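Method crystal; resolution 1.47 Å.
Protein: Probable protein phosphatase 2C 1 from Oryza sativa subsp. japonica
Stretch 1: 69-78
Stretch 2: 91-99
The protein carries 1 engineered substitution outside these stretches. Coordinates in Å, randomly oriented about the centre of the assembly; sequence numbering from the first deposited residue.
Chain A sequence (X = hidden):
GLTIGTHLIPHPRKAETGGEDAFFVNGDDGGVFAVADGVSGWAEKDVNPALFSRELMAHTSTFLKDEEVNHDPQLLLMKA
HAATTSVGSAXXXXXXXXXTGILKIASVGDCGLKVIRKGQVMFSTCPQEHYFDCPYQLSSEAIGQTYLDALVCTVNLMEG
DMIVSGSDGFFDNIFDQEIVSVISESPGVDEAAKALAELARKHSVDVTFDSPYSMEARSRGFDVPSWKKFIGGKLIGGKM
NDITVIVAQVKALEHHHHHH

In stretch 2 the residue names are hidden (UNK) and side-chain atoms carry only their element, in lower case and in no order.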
# COMPACT_ATOMS: atom_id res chain seq x y z
N VAL A 69 14.87 -0.14 22.53
CA VAL A 69 14.42 -0.34 21.15
C VAL A 69 13.06 -1.03 21.04
O VAL A 69 12.52 -1.16 19.93
CB VAL A 69 15.47 -1.11 20.33
CG1 VAL A 69 16.81 -0.38 20.35
CG2 VAL A 69 15.62 -2.53 20.86
N ASN A 70 12.49 -1.49 22.15
CA ASN A 70 11.38 -2.43 22.04
C ASN A 70 10.03 -1.77 21.73
O ASN A 70 9.02 -2.48 21.69
CB ASN A 70 11.29 -3.38 23.25
CG ASN A 70 10.96 -2.66 24.55
OD1 ASN A 70 10.83 -1.44 24.61
ND2 ASN A 70 10.84 -3.45 25.62
N HIS A 71 9.99 -0.46 21.50
CA HIS A 71 8.80 0.17 20.96
C HIS A 71 9.02 0.71 19.55
O HIS A 71 8.19 1.47 19.05
CB HIS A 71 8.29 1.26 21.91
CG HIS A 71 7.64 0.71 23.14
ND1 HIS A 71 6.31 0.34 23.17
CD2 HIS A 71 8.13 0.44 24.37
CE1 HIS A 71 6.01 -0.12 24.37
NE2 HIS A 71 7.10 -0.07 25.12
N ASP A 72 10.11 0.31 18.89
CA ASP A 72 10.46 0.82 17.57
C ASP A 72 10.89 -0.35 16.70
O ASP A 72 12.05 -0.78 16.75
CB ASP A 72 11.56 1.87 17.65
CG ASP A 72 11.06 3.18 18.21
OD1 ASP A 72 10.45 3.96 17.45
OD2 ASP A 72 11.26 3.42 19.43
N PRO A 73 9.98 -0.90 15.88
CA PRO A 73 10.35 -2.00 14.98
C PRO A 73 11.64 -1.78 14.18
O PRO A 73 12.40 -2.74 14.00
CB PRO A 73 9.11 -2.14 14.08
CG PRO A 73 7.98 -1.75 15.01
CD PRO A 73 8.53 -0.61 15.84
N GLN A 74 11.90 -0.56 13.70
CA GLN A 74 13.12 -0.33 12.92
C GLN A 74 14.37 -0.52 13.77
O GLN A 74 15.37 -1.08 13.29
CB GLN A 74 13.10 1.06 12.29
CG GLN A 74 14.35 1.35 11.49
CD GLN A 74 14.36 2.74 10.90
OE1 GLN A 74 13.81 3.68 11.48
NE2 GLN A 74 15.00 2.88 9.74
N LEU A 75 14.35 -0.05 15.02
CA LEU A 75 15.49 -0.23 15.91
C LEU A 75 15.62 -1.68 16.37
O LEU A 75 16.74 -2.16 16.62
CB LEU A 75 15.38 0.71 17.11
CG LEU A 75 15.33 2.19 16.76
CD1 LEU A 75 15.22 3.05 18.01
CD2 LEU A 75 16.54 2.59 15.94
N LEU A 76 14.50 -2.40 16.49
CA LEU A 76 14.56 -3.84 16.74
C LEU A 76 15.29 -4.55 15.61
O LEU A 76 16.14 -5.42 15.85
CB LEU A 76 13.14 -4.40 16.88
CG LEU A 76 12.51 -4.21 18.24
CD1 LEU A 76 11.03 -4.50 18.15
CD2 LEU A 76 13.17 -5.14 19.25
N LEU A 77 14.97 -4.20 14.37
CA LEU A 77 15.69 -4.77 13.23
C LEU A 77 17.17 -4.45 13.31
O LEU A 77 18.02 -5.32 13.07
CB LEU A 77 15.12 -4.21 11.93
CG LEU A 77 13.81 -4.80 11.41
CD1 LEU A 77 13.47 -4.13 10.10
CD2 LEU A 77 13.95 -6.29 11.22
N MET A 78 17.51 -3.19 13.63
CA MET A 78 18.90 -2.79 13.75
C MET A 78 19.66 -3.70 14.71
O MET A 78 20.72 -4.23 14.38
CB MET A 78 18.97 -1.34 14.22
CG MET A 78 20.39 -0.80 14.45
SD MET A 78 20.30 0.82 15.24
CE MET A 78 19.89 0.35 16.91
N UNK A 91 14.58 -11.54 3.90
CA UNK A 91 13.61 -10.45 4.01
C UNK A 91 12.92 -10.57 5.37
O UNK A 91 12.92 -11.63 5.98
o UNK A 91 11.81 -11.75 3.06
c UNK A 91 13.31 -10.64 1.52
c UNK A 91 12.59 -10.56 2.88
N UNK A 92 12.36 -9.46 5.85
CA UNK A 92 11.83 -9.46 7.21
C UNK A 92 10.79 -8.37 7.37
O UNK A 92 10.89 -7.29 6.76
c UNK A 92 13.79 -8.05 7.98
c UNK A 92 12.45 -9.37 9.68
c UNK A 92 12.98 -9.32 8.25
N UNK A 93 9.79 -8.64 8.19
CA UNK A 93 8.83 -7.63 8.62
C UNK A 93 8.60 -7.82 10.12
O UNK A 93 8.51 -8.96 10.60
c UNK A 93 6.84 -9.08 7.96
c UNK A 93 5.47 -6.38 7.16
c UNK A 93 6.58 -6.57 8.17
c UNK A 93 7.53 -7.71 7.80
N UNK A 94 8.53 -6.71 10.85
CA UNK A 94 8.13 -6.67 12.26
C UNK A 94 6.93 -5.75 12.38
O UNK A 94 6.95 -4.63 11.85
c UNK A 94 9.27 -6.17 13.16
c UNK A 94 11.67 -6.56 13.92
c UNK A 94 10.50 -7.07 13.06
c UNK A 94 8.79 -6.09 14.62
N UNK A 95 5.90 -6.19 13.10
CA UNK A 95 4.72 -5.37 13.37
C UNK A 95 4.39 -5.44 14.85
O UNK A 95 4.41 -6.51 15.46
c UNK A 95 3.51 -5.83 12.55
N UNK A 96 4.04 -4.29 15.42
CA UNK A 96 3.81 -4.16 16.85
C UNK A 96 2.59 -3.27 17.08
O UNK A 96 2.52 -2.16 16.53
c UNK A 96 7.66 -3.73 18.94
c UNK A 96 4.99 -2.98 18.83
s UNK A 96 6.62 -2.29 19.15
c UNK A 96 5.07 -3.53 17.45
N UNK A 97 1.63 -3.73 17.88
CA UNK A 97 0.41 -2.97 18.13
C UNK A 97 0.50 -2.29 19.49
O UNK A 97 0.66 -2.96 20.52
c UNK A 97 -2.37 -2.35 16.86
c UNK A 97 -2.14 -3.08 18.18
c UNK A 97 -0.82 -3.86 18.10
c UNK A 97 -3.30 -4.01 18.49
N UNK A 98 0.40 -0.97 19.50
CA UNK A 98 0.28 -0.27 20.77
C UNK A 98 -1.16 -0.32 21.28
O UNK A 98 -2.10 -0.59 20.52
c UNK A 98 2.17 1.30 20.09
c UNK A 98 0.75 1.18 20.63
o UNK A 98 2.91 0.59 22.26
o UNK A 98 4.44 0.88 20.73
c UNK A 98 3.25 0.89 21.10
N UNK A 99 -1.33 -0.08 22.58
CA UNK A 99 -2.65 -0.21 23.20
C UNK A 99 -3.65 0.80 22.66
O UNK A 99 -4.86 0.59 22.79
c UNK A 99 -2.88 -3.58 25.93
c UNK A 99 -2.53 -0.10 24.72
c UNK A 99 -2.52 -2.61 24.82
n UNK A 99 -1.70 -4.33 26.43
c UNK A 99 -1.91 -1.32 25.38

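Position 91 has three side-chain atoms: one carbon carrying one oxygen and one carbon. It lies out of reach of stretch 1. The branched hydroxyl pattern identifies Thr91.

Position 92 has three carbons, with the first carrying the other two. Its CB points toward stretch 1. One branch carbon lies 3.7 Å from Leu77 CD2. A fork at CB with two single-carbon arms is valine: Val92.

Position 93 has four carbons, forked at the first, with one arm two carbons long. Its CB points away from stretch 1 and it makes no contact there. This is Ile93.

Position 94 has the same four-carbon fork. Its CB points toward stretch 1. The end of the long arm lies 3.5 Å from Leu77 CD2 and 3.9 Å from Leu76 CB. The short arm lies 4.0 Å from Pro73 CB. This is Ile94, and the long-arm tip is CD1.

Position 95 has a single carbon, pointing away from stretch 1. This is Ala95.

Position 96 has two carbons, a sulfur and a final carbon, unbranched. Its CB points toward stretch 1. The sulfur lies 3.8 Å from His71 CA and 4.2 Å from Pro73 CD. The terminal carbon lies 3.5 Å from Leu76 CD1 and 3.3 Å from Asn70 O. A thioether in a straight chain means Met96.

Position 97 has four carbons, forked at the second. It is out of reach of stretch 1. This is Leu97.

Position 98 has three carbons, the third carrying two oxygens. Its CB points sideways, but the end of the side chain comes nearer stretch 1. One oxygen is 3.1 Å from His71 ND1. A carboxylate on a chain of this length is Glu98.

Position 99 has four carbons in a row ending in nitrogen. It is out of reach of stretch 1. This is Lys99.

The contact is mainly apolar. Strand residues alternate in direction, so Val92, Ile94 and Met96 face stretch 1 while Ile93 and Ala95 face away. The helix runs at 137° to the strand, with the axes 8.7 Å apart at closest approach. Leu77 meets Val92 and Ile94, and Leu76 meets Ile94 and Met96. Pro73 sits over Ile94, and their CA atoms are 5.8 Å apart. Beyond the strand, His71 ND1 donates a nearly straight hydrogen bond to Glu98 OE2, 3.1 Å long with an angle of 171°. The acceptor lies at the imidazole edge, near the ring plane.

Stretch 2, residues 91-99: TVIIAMLEK
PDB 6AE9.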